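PDB 3VWA: cytoplasmic export protein 1 from Saccharomyces cerevisiae, which takes part in nuclear tRNA export, binding tRNA and possibly passing aminoacylated tRNAs from export receptors at the nuclear pore to the translation machinery. Local coordinates for residues A[68-72]-A[144-149]; A[90-96]-A[133-139]. One frame throughout, in Å; residues are numbered along the deposited sequence.

Contact 1: residues A[68-72]-A[144-149]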
ATOM      1  N   PRO A  68       6.282  18.995 -19.636  1.00 36.32           N
ATOM      2  CA  PRO A  68       6.347  18.007 -18.596  1.00 33.08           C
ATOM      3  C   PRO A  68       6.280  18.771 -17.259  1.00 32.27           C
ATOM      4  O   PRO A  68       7.027  19.749 -17.046  1.00 34.50           O
ATOM      5  CB  PRO A  68       7.753  17.408 -18.778  1.00 35.49           C
ATOM      6  CG  PRO A  68       8.142  17.724 -20.196  1.00 34.29           C
ATOM      7  CD  PRO A  68       7.451  18.979 -20.547  1.00 33.17           C
ATOM      8  N   GLY A  69       5.414  18.331 -16.371  1.00 30.35           N
ATOM      9  CA  GLY A  69       5.228  19.018 -15.120  1.00 32.12           C
ATOM     10  C   GLY A  69       3.893  19.717 -14.990  1.00 31.82           C
ATOM     11  O   GLY A  69       3.437  19.917 -13.882  1.00 30.22           O
ATOM     12  N   LEU A  70       3.276  20.134 -16.103  1.00 30.46           N
ATOM     13  CA  LEU A  70       1.847  20.516 -16.036  1.00 32.11           C
ATOM     14  C   LEU A  70       0.922  19.297 -15.967  1.00 30.37           C
ATOM     15  O   LEU A  70       1.295  18.202 -16.379  1.00 30.25           O
ATOM     16  CB  LEU A  70       1.428  21.361 -17.245  1.00 32.58           C
ATOM     17  CG  LEU A  70       2.228  22.610 -17.565  1.00 35.09           C
ATOM     18  CD1 LEU A  70       1.533  23.259 -18.760  1.00 31.50           C
ATOM     19  CD2 LEU A  70       2.344  23.547 -16.352  1.00 34.31           C
ATOM     20  N   CYS A  71      -0.284  19.479 -15.448  1.00 30.26           N
ATOM     21  CA  CYS A  71      -1.292  18.429 -15.592  1.00 31.08           C
ATOM     22  C   CYS A  71      -1.407  18.028 -17.091  1.00 29.82           C
ATOM     23  O   CYS A  71      -1.564  18.868 -17.962  1.00 35.20           O
ATOM     24  CB  CYS A  71      -2.651  18.885 -15.031  1.00 30.42           C
ATOM     25  SG  CYS A  71      -2.714  19.328 -13.266  1.00 35.02           S
ATOM     26  N   THR A  72      -1.311  16.747 -17.395  1.00 32.94           N
ATOM     27  CA  THR A  72      -1.166  16.310 -18.815  1.00 29.98           C
ATOM     28  C   THR A  72      -2.580  16.365 -19.397  1.00 31.93           C
ATOM     29  O   THR A  72      -3.472  15.609 -18.946  1.00 24.84           O
ATOM     30  CB  THR A  72      -0.519  14.891 -18.910  1.00 30.24           C
ATOM     31  OG1 THR A  72       0.857  14.953 -18.493  1.00 31.89           O
ATOM     32  CG2 THR A  72      -0.530  14.324 -20.389  1.00 31.79           C
ATOM     33  N   TRP A 144       4.637  16.040  -8.300  1.00 23.38           N
ATOM     34  CA  TRP A 144       3.912  17.305  -8.139  1.00 26.91           C
ATOM     35  C   TRP A 144       3.805  17.913  -9.480  1.00 25.79           C
ATOM     36  O   TRP A 144       4.832  18.139 -10.105  1.00 24.27           O
ATOM     37  CB  TRP A 144       4.682  18.254  -7.194  1.00 25.77           C
ATOM     38  CG  TRP A 144       4.671  17.765  -5.762  1.00 28.38           C
ATOM     39  CD1 TRP A 144       4.306  16.497  -5.302  1.00 26.00           C
ATOM     40  CD2 TRP A 144       5.050  18.516  -4.570  1.00 27.61           C
ATOM     41  NE1 TRP A 144       4.398  16.427  -3.958  1.00 29.57           N
ATOM     42  CE2 TRP A 144       4.843  17.611  -3.441  1.00 30.90           C
ATOM     43  CE3 TRP A 144       5.518  19.825  -4.328  1.00 29.79           C
ATOM     44  CZ2 TRP A 144       5.131  17.995  -2.111  1.00 29.07           C
ATOM     45  CZ3 TRP A 144       5.823  20.207  -2.988  1.00 26.40           C
ATOM     46  CH2 TRP A 144       5.621  19.302  -1.912  1.00 31.33           C
ATOM     47  N   VAL A 145       2.562  18.186  -9.895  1.00 26.13           N
ATOM     48  CA  VAL A 145       2.198  18.823 -11.172  1.00 26.14           C
ATOM     49  C   VAL A 145       1.403  20.182 -11.034  1.00 29.98           C
ATOM     50  O   VAL A 145       0.793  20.457  -9.993  1.00 29.33           O
ATOM     51  CB  VAL A 145       1.500  17.806 -12.129  1.00 28.29           C
ATOM     52  CG1 VAL A 145       2.496  16.729 -12.600  1.00 29.06           C
ATOM     53  CG2 VAL A 145       0.268  17.141 -11.476  1.00 24.88           C
ATOM     54  N   LEU A 146       1.399  21.003 -12.093  1.00 26.90           N
ATOM     55  CA  LEU A 146       0.897  22.369 -12.012  1.00 28.95           C
ATOM     56  C   LEU A 146      -0.337  22.591 -12.861  1.00 32.51           C
ATOM     57  O   LEU A 146      -0.470  22.081 -13.972  1.00 33.04           O
ATOM     58  CB  LEU A 146       1.970  23.387 -12.423  1.00 27.29           C
ATOM     59  CG  LEU A 146       3.026  23.685 -11.346  1.00 29.90           C
ATOM     60  CD1 LEU A 146       4.183  24.542 -11.886  1.00 28.92           C
ATOM     61  CD2 LEU A 146       2.381  24.311 -10.097  1.00 26.13           C
ATOM     62  N   PHE A 147      -1.252  23.332 -12.279  1.00 30.27           N
ATOM     63  CA  PHE A 147      -2.441  23.701 -12.962  1.00 32.48           C
ATOM     64  C   PHE A 147      -2.607  25.221 -12.960  1.00 32.71           C
ATOM     65  O   PHE A 147      -2.047  25.921 -12.108  1.00 33.70           O
ATOM     66  CB  PHE A 147      -3.636  23.062 -12.293  1.00 30.78           C
ATOM     67  CG  PHE A 147      -4.930  23.504 -12.863  1.00 32.68           C
ATOM     68  CD1 PHE A 147      -5.372  22.990 -14.096  1.00 30.98           C
ATOM     69  CD2 PHE A 147      -5.705  24.481 -12.200  1.00 32.15           C
ATOM     70  CE1 PHE A 147      -6.585  23.404 -14.650  1.00 33.00           C
ATOM     71  CE2 PHE A 147      -6.917  24.901 -12.753  1.00 37.04           C
ATOM     72  CZ  PHE A 147      -7.346  24.365 -13.983  1.00 35.56           C
ATOM     73  N   GLY A 148      -3.399  25.732 -13.900  1.00 30.20           N
ATOM     74  CA  GLY A 148      -3.793  27.141 -13.835  1.00 28.45           C
ATOM     75  C   GLY A 148      -3.061  28.038 -14.797  1.00 31.67           C
ATOM     76  O   GLY A 148      -2.125  28.783 -14.442  1.00 27.91           O
ATOM     77  N   LEU A 149      -3.592  28.054 -16.002  1.00 34.13           N
ATOM     78  CA  LEU A 149      -2.919  28.617 -17.140  1.00 31.95           C
ATOM     79  C   LEU A 149      -3.670  29.908 -17.575  1.00 34.05           C
ATOM     80  O   LEU A 149      -3.433  30.463 -18.661  1.00 33.74           O
ATOM     81  CB  LEU A 149      -2.946  27.511 -18.192  1.00 33.59           C
ATOM     82  CG  LEU A 149      -1.668  26.746 -18.593  1.00 37.34           C
ATOM     83  CD1 LEU A 149      -0.475  26.818 -17.618  1.00 35.08           C
ATOM     84  CD2 LEU A 149      -2.004  25.314 -19.005  1.00 35.34           C
TER
HETATM   85  O   HOH W   1       5.258  20.405 -11.710  1.00 29.24           O
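Leu146 is gripped by two backbone hydrogen bonds from the loop that holds Gly69 and Cys71: its N donates to Gly69 O, 2.9 Å away. Leu146 O then receives the N-H of Cys71 in a nearly straight bond (3.0 Å from Cys71 N, 166° at the hydrogen). Together they form one isolated beta bridge, Leu70 with Leu146. In a kinase-like domain this joins the loop between helix 52-64 and strand 73-77, probably the counterpart of the αC-β4 loop, to strand 144-146, probably the β8 equivalent. A water donates to both Gly69 O and Trp144 O, extending the polar link past the bridge, and Val145 CA brings its hydrogen to Gly69 O as well. Gly69 turns at a positive phi of 111°, where a beta carbon would collide with Pro68 O.

Packing follows on two fronts. Val145 leans toward the loop and lays CG1 beside Gly69 O. With chi1 at -60°, the Cys71 sulfur sits beside its own backbone N, from where SG reaches Val145 CG2 at 4.1 Å and Phe147 CB at 4.0 Å. Beyond the segments, the Phe147 ring stacks on Phe43, and Leu146 packs on Leu116 and Thr119 of helix 106-122. Leu70 divides its branches: CD2 rests 4.0 Å from Leu146 CB, whereas CD1 meets Leu149 CD2 tip to tip at 4.1 Å.

Contact 2: residues A[90-96]-A[133-139]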
ATOM      1  N   ARG A  90      -5.798  11.772 -14.259  1.00 31.24           N
ATOM      2  CA  ARG A  90      -6.318  11.873 -12.937  1.00 32.95           C
ATOM      3  C   ARG A  90      -5.250  12.539 -12.074  1.00 33.74           C
ATOM      4  O   ARG A  90      -4.118  12.055 -11.976  1.00 33.34           O
ATOM      5  CB  ARG A  90      -6.623  10.494 -12.382  1.00 29.96           C
ATOM      6  CG  ARG A  90      -7.272  10.553 -11.002  1.00 39.88           C
ATOM      7  CD  ARG A  90      -8.580  11.349 -10.990  1.00 40.48           C
ATOM      8  NE  ARG A  90      -9.717  10.595 -11.525  1.00 41.44           N
ATOM      9  CZ  ARG A  90     -10.384   9.662 -10.845  1.00 46.94           C
ATOM     10  NH1 ARG A  90     -11.398   9.018 -11.428  1.00 39.77           N
ATOM     11  NH2 ARG A  90     -10.038   9.362  -9.581  1.00 43.37           N
ATOM     12  N   VAL A  91      -5.613  13.654 -11.479  1.00 28.92           N
ATOM     13  CA  VAL A  91      -4.765  14.297 -10.506  1.00 32.62           C
ATOM     14  C   VAL A  91      -5.511  14.449  -9.179  1.00 32.72           C
ATOM     15  O   VAL A  91      -6.742  14.306  -9.129  1.00 33.03           O
ATOM     16  CB  VAL A  91      -4.279  15.672 -10.963  1.00 30.80           C
ATOM     17  CG1 VAL A  91      -3.206  15.532 -12.025  1.00 28.15           C
ATOM     18  CG2 VAL A  91      -5.465  16.557 -11.405  1.00 31.06           C
ATOM     19  N   VAL A  92      -4.736  14.755  -8.137  1.00 30.79           N
ATOM     20  CA  VAL A  92      -5.197  14.921  -6.758  1.00 31.45           C
ATOM     21  C   VAL A  92      -4.722  16.300  -6.319  1.00 30.05           C
ATOM     22  O   VAL A  92      -3.557  16.662  -6.517  1.00 28.37           O
ATOM     23  CB  VAL A  92      -4.672  13.783  -5.828  1.00 34.45           C
ATOM     24  CG1 VAL A  92      -5.004  14.059  -4.357  1.00 36.43           C
ATOM     25  CG2 VAL A  92      -5.347  12.470  -6.209  1.00 33.60           C
ATOM     26  N   PRO A  93      -5.629  17.132  -5.819  1.00 30.20           N
ATOM     27  CA  PRO A  93      -5.100  18.420  -5.367  1.00 30.77           C
ATOM     28  C   PRO A  93      -4.251  18.261  -4.094  1.00 27.28           C
ATOM     29  O   PRO A  93      -4.558  17.461  -3.259  1.00 29.85           O
ATOM     30  CB  PRO A  93      -6.347  19.251  -5.099  1.00 35.17           C
ATOM     31  CG  PRO A  93      -7.439  18.248  -4.845  1.00 39.15           C
ATOM     32  CD  PRO A  93      -7.066  16.968  -5.555  1.00 35.83           C
ATOM     33  N   PHE A  94      -3.164  18.986  -4.001  1.00 27.62           N
ATOM     34  CA  PHE A  94      -2.284  18.894  -2.885  1.00 29.88           C
ATOM     35  C   PHE A  94      -3.065  19.007  -1.578  1.00 31.76           C
ATOM     36  O   PHE A  94      -3.877  19.907  -1.424  1.00 31.46           O
ATOM     37  CB  PHE A  94      -1.240  19.984  -3.013  1.00 28.22           C
ATOM     38  CG  PHE A  94      -0.134  19.843  -2.050  1.00 32.01           C
ATOM     39  CD1 PHE A  94       1.042  19.236  -2.425  1.00 34.38           C
ATOM     40  CD2 PHE A  94      -0.260  20.348  -0.751  1.00 31.31           C
ATOM     41  CE1 PHE A  94       2.082  19.111  -1.514  1.00 33.99           C
ATOM     42  CE2 PHE A  94       0.767  20.249   0.122  1.00 30.79           C
ATOM     43  CZ  PHE A  94       1.941  19.610  -0.252  1.00 30.34           C
ATOM     44  N   PRO A  95      -2.850  18.059  -0.654  1.00 34.70           N
ATOM     45  CA  PRO A  95      -3.582  18.039   0.643  1.00 36.41           C
ATOM     46  C   PRO A  95      -2.970  19.006   1.632  1.00 33.10           C
ATOM     47  O   PRO A  95      -2.141  18.635   2.482  1.00 33.99           O
ATOM     48  CB  PRO A  95      -3.454  16.587   1.105  1.00 34.20           C
ATOM     49  CG  PRO A  95      -2.244  16.067   0.413  1.00 37.40           C
ATOM     50  CD  PRO A  95      -2.112  16.815  -0.889  1.00 34.83           C
ATOM     51  N   TRP A  96      -3.337  20.263   1.482  1.00 34.09           N
ATOM     52  CA  TRP A  96      -2.825  21.301   2.405  1.00 37.90           C
ATOM     53  C   TRP A  96      -3.268  21.030   3.803  1.00 36.90           C
ATOM     54  O   TRP A  96      -2.504  21.233   4.726  1.00 39.78           O
ATOM     55  CB  TRP A  96      -3.231  22.691   1.955  1.00 35.16           C
ATOM     56  CG  TRP A  96      -2.545  23.099   0.685  1.00 36.45           C
ATOM     57  CD1 TRP A  96      -3.068  23.090  -0.610  1.00 40.36           C
ATOM     58  CD2 TRP A  96      -1.157  23.592   0.535  1.00 39.26           C
ATOM     59  NE1 TRP A  96      -2.128  23.549  -1.522  1.00 40.43           N
ATOM     60  CE2 TRP A  96      -0.962  23.844  -0.905  1.00 39.05           C
ATOM     61  CE3 TRP A  96      -0.098  23.829   1.414  1.00 34.14           C
ATOM     62  CZ2 TRP A  96       0.231  24.310  -1.406  1.00 36.69           C
ATOM     63  CZ3 TRP A  96       1.104  24.291   0.892  1.00 38.99           C
ATOM     64  CH2 TRP A  96       1.268  24.533  -0.482  1.00 38.31           C
ATOM     65  N   LYS A 133      -1.287  28.141  -3.796  1.00 31.77           N
ATOM     66  CA  LYS A 133      -1.523  26.850  -3.227  1.00 34.30           C
ATOM     67  C   LYS A 133      -2.447  26.048  -4.140  1.00 35.73           C
ATOM     68  O   LYS A 133      -2.342  24.818  -4.244  1.00 29.17           O
ATOM     69  CB  LYS A 133      -2.041  26.992  -1.813  1.00 39.50           C
ATOM     70  CG  LYS A 133      -0.970  27.554  -0.870  1.00 42.02           C
ATOM     71  CD  LYS A 133      -1.533  27.732   0.532  1.00 49.31           C
ATOM     72  CE  LYS A 133      -1.237  29.121   1.066  1.00 55.45           C
ATOM     73  NZ  LYS A 133      -2.295  29.541   2.037  1.00 60.72           N
ATOM     74  N   ASP A 134      -3.294  26.784  -4.849  1.00 34.20           N
ATOM     75  CA  ASP A 134      -4.252  26.201  -5.741  1.00 36.56           C
ATOM     76  C   ASP A 134      -3.585  25.692  -7.020  1.00 33.01           C
ATOM     77  O   ASP A 134      -4.210  24.970  -7.795  1.00 28.88           O
ATOM     78  CB  ASP A 134      -5.341  27.244  -6.070  1.00 36.89           C
ATOM     79  CG  ASP A 134      -6.372  27.358  -4.970  1.00 35.95           C
ATOM     80  OD1 ASP A 134      -6.507  26.398  -4.198  1.00 39.33           O
ATOM     81  OD2 ASP A 134      -7.048  28.399  -4.869  1.00 38.07           O
ATOM     82  N   SER A 135      -2.347  26.097  -7.270  1.00 28.67           N
ATOM     83  CA  SER A 135      -1.675  25.569  -8.431  1.00 29.58           C
ATOM     84  C   SER A 135      -1.355  24.083  -8.332  1.00 32.87           C
ATOM     85  O   SER A 135      -1.091  23.464  -9.354  1.00 32.28           O
ATOM     86  CB  SER A 135      -0.372  26.289  -8.645  1.00 28.84           C
ATOM     87  OG  SER A 135      -0.609  27.642  -8.892  1.00 29.15           O
ATOM     88  N   VAL A 136      -1.313  23.515  -7.117  1.00 32.44           N
ATOM     89  CA  VAL A 136      -0.528  22.281  -6.962  1.00 30.59           C
ATOM     90  C   VAL A 136      -1.332  21.003  -6.933  1.00 28.87           C
ATOM     91  O   VAL A 136      -2.230  20.833  -6.089  1.00 23.45           O
ATOM     92  CB  VAL A 136       0.442  22.313  -5.754  1.00 31.80           C
ATOM     93  CG1 VAL A 136       1.317  21.045  -5.768  1.00 24.84           C
ATOM     94  CG2 VAL A 136       1.298  23.593  -5.780  1.00 27.24           C
ATOM     95  N   PHE A 137      -0.976  20.090  -7.848  1.00 23.36           N
ATOM     96  CA  PHE A 137      -1.622  18.784  -7.866  1.00 25.80           C
ATOM     97  C   PHE A 137      -0.590  17.689  -7.869  1.00 26.12           C
ATOM     98  O   PHE A 137       0.578  17.925  -8.189  1.00 26.80           O
ATOM     99  CB  PHE A 137      -2.545  18.641  -9.097  1.00 27.10           C
ATOM    100  CG  PHE A 137      -3.766  19.503  -9.024  1.00 26.73           C
ATOM    101  CD1 PHE A 137      -3.686  20.882  -9.253  1.00 29.48           C
ATOM    102  CD2 PHE A 137      -4.986  18.954  -8.699  1.00 27.39           C
ATOM    103  CE1 PHE A 137      -4.808  21.695  -9.142  1.00 27.22           C
ATOM    104  CE2 PHE A 137      -6.135  19.747  -8.629  1.00 25.73           C
ATOM    105  CZ  PHE A 137      -6.043  21.104  -8.845  1.00 26.93           C
ATOM    106  N   ILE A 138      -1.042  16.497  -7.529  1.00 27.79           N
ATOM    107  CA  ILE A 138      -0.222  15.269  -7.577  1.00 29.17           C
ATOM    108  C   ILE A 138      -0.740  14.323  -8.656  1.00 28.71           C
ATOM    109  O   ILE A 138      -1.931  14.020  -8.674  1.00 28.70           O
ATOM    110  CB  ILE A 138      -0.386  14.516  -6.270  1.00 26.93           C
ATOM    111  CG1 ILE A 138      -0.259  15.534  -5.126  1.00 29.91           C
ATOM    112  CG2 ILE A 138       0.673  13.411  -6.191  1.00 23.68           C
ATOM    113  CD1 ILE A 138      -0.886  15.073  -3.838  1.00 34.11           C
ATOM    114  N   ASN A 139       0.139  13.781  -9.487  1.00 27.60           N
ATOM    115  CA  ASN A 139      -0.360  12.778 -10.430  1.00 31.07           C
ATOM    116  C   ASN A 139      -0.455  11.418  -9.766  1.00 31.09           C
ATOM    117  O   ASN A 139      -0.193  11.344  -8.551  1.00 27.57           O
ATOM    118  CB  ASN A 139       0.452  12.745 -11.742  1.00 30.27           C
ATOM    119  CG  ASN A 139       1.935  12.509 -11.526  1.00 32.46           C
ATOM    120  OD1 ASN A 139       2.356  11.807 -10.601  1.00 32.49           O
ATOM    121  ND2 ASN A 139       2.733  13.052 -12.425  1.00 32.35           N
TER
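Trp96 lies over Lys133, its indole held between an aliphatic chain on one face and an aromatic ring on the other. Lys133 CB sits 3.2 Å above the indole plane, offset toward the rim, and CG stands 3.7 Å from the centroid of the six-membered ring, a CH-pi contact. Over the opposite face, Phe94 CD2 lies above the centre of the indole. Trp96 NE1 donates to Lys133 O over 3.0 Å, the acceptor tilted out of the ring plane and the N-H coming from above the carbonyl plane, 43° out of it. An alanine in place of Trp96 would probably leave Lys133 O without this donor and open a gap between the lysine methylenes and Phe94.

Helix 186-198 also touches the indole, through Leu194 and Leu198. Val91 CG2 comes obliquely to the Phe137 ring, 3.6 Å from Phe137 CD2, and Pro93 CB lies 3.6 Å from Phe137 CE2. Phe94 lies alongside Val136, pointing the same way. Its CG is anti to the backbone N (chi1 -170°), which brings CD1 to 3.8 Å from Val136 CG1. The Pro95 and Ile138 side chains cross at about a right angle, with Pro95 CD 3.6 Å from Ile138 CD1.

The backbones run antiparallel. Val92 and Ile138 exchange two backbone hydrogen bonds; Ile138 N to Val92 O is the shorter, at 2.7 Å. Pro93, lacking an N-H, occupies the non-hydrogen-bonded position opposite Phe137, and Phe94 N bonds to Val136 O beyond it. Such pairing is characteristic of the kinase fold, where the hinge after β5 lies against strand β7, the two probably represented here by 90-96 and 136-138.

Overall arrangement
From the N terminus, the chain passes helix 52-64 and enters 68-72, the first half of contact 1, then continues through strands 73-77 and 85-89 into 90-96. Helix 106-122 intervenes before 133-139 returns to close contact 2. Only then does strand 144-146 close contact 1, making contact 2 the inner of two nested closures. Strands 136-138 and 144-146 are consecutive neighbours in one sheet, and the centres of the contacts lie about 9 Å apart. Val145 N probably donates a hydrogen bond to Phe137 O between them. In the kinase-like part, ahead of the helical HEAT-repeat part, contact 1 probably joins the N-lobe to the C-lobe, and contact 2 the hinge to the C-lobe.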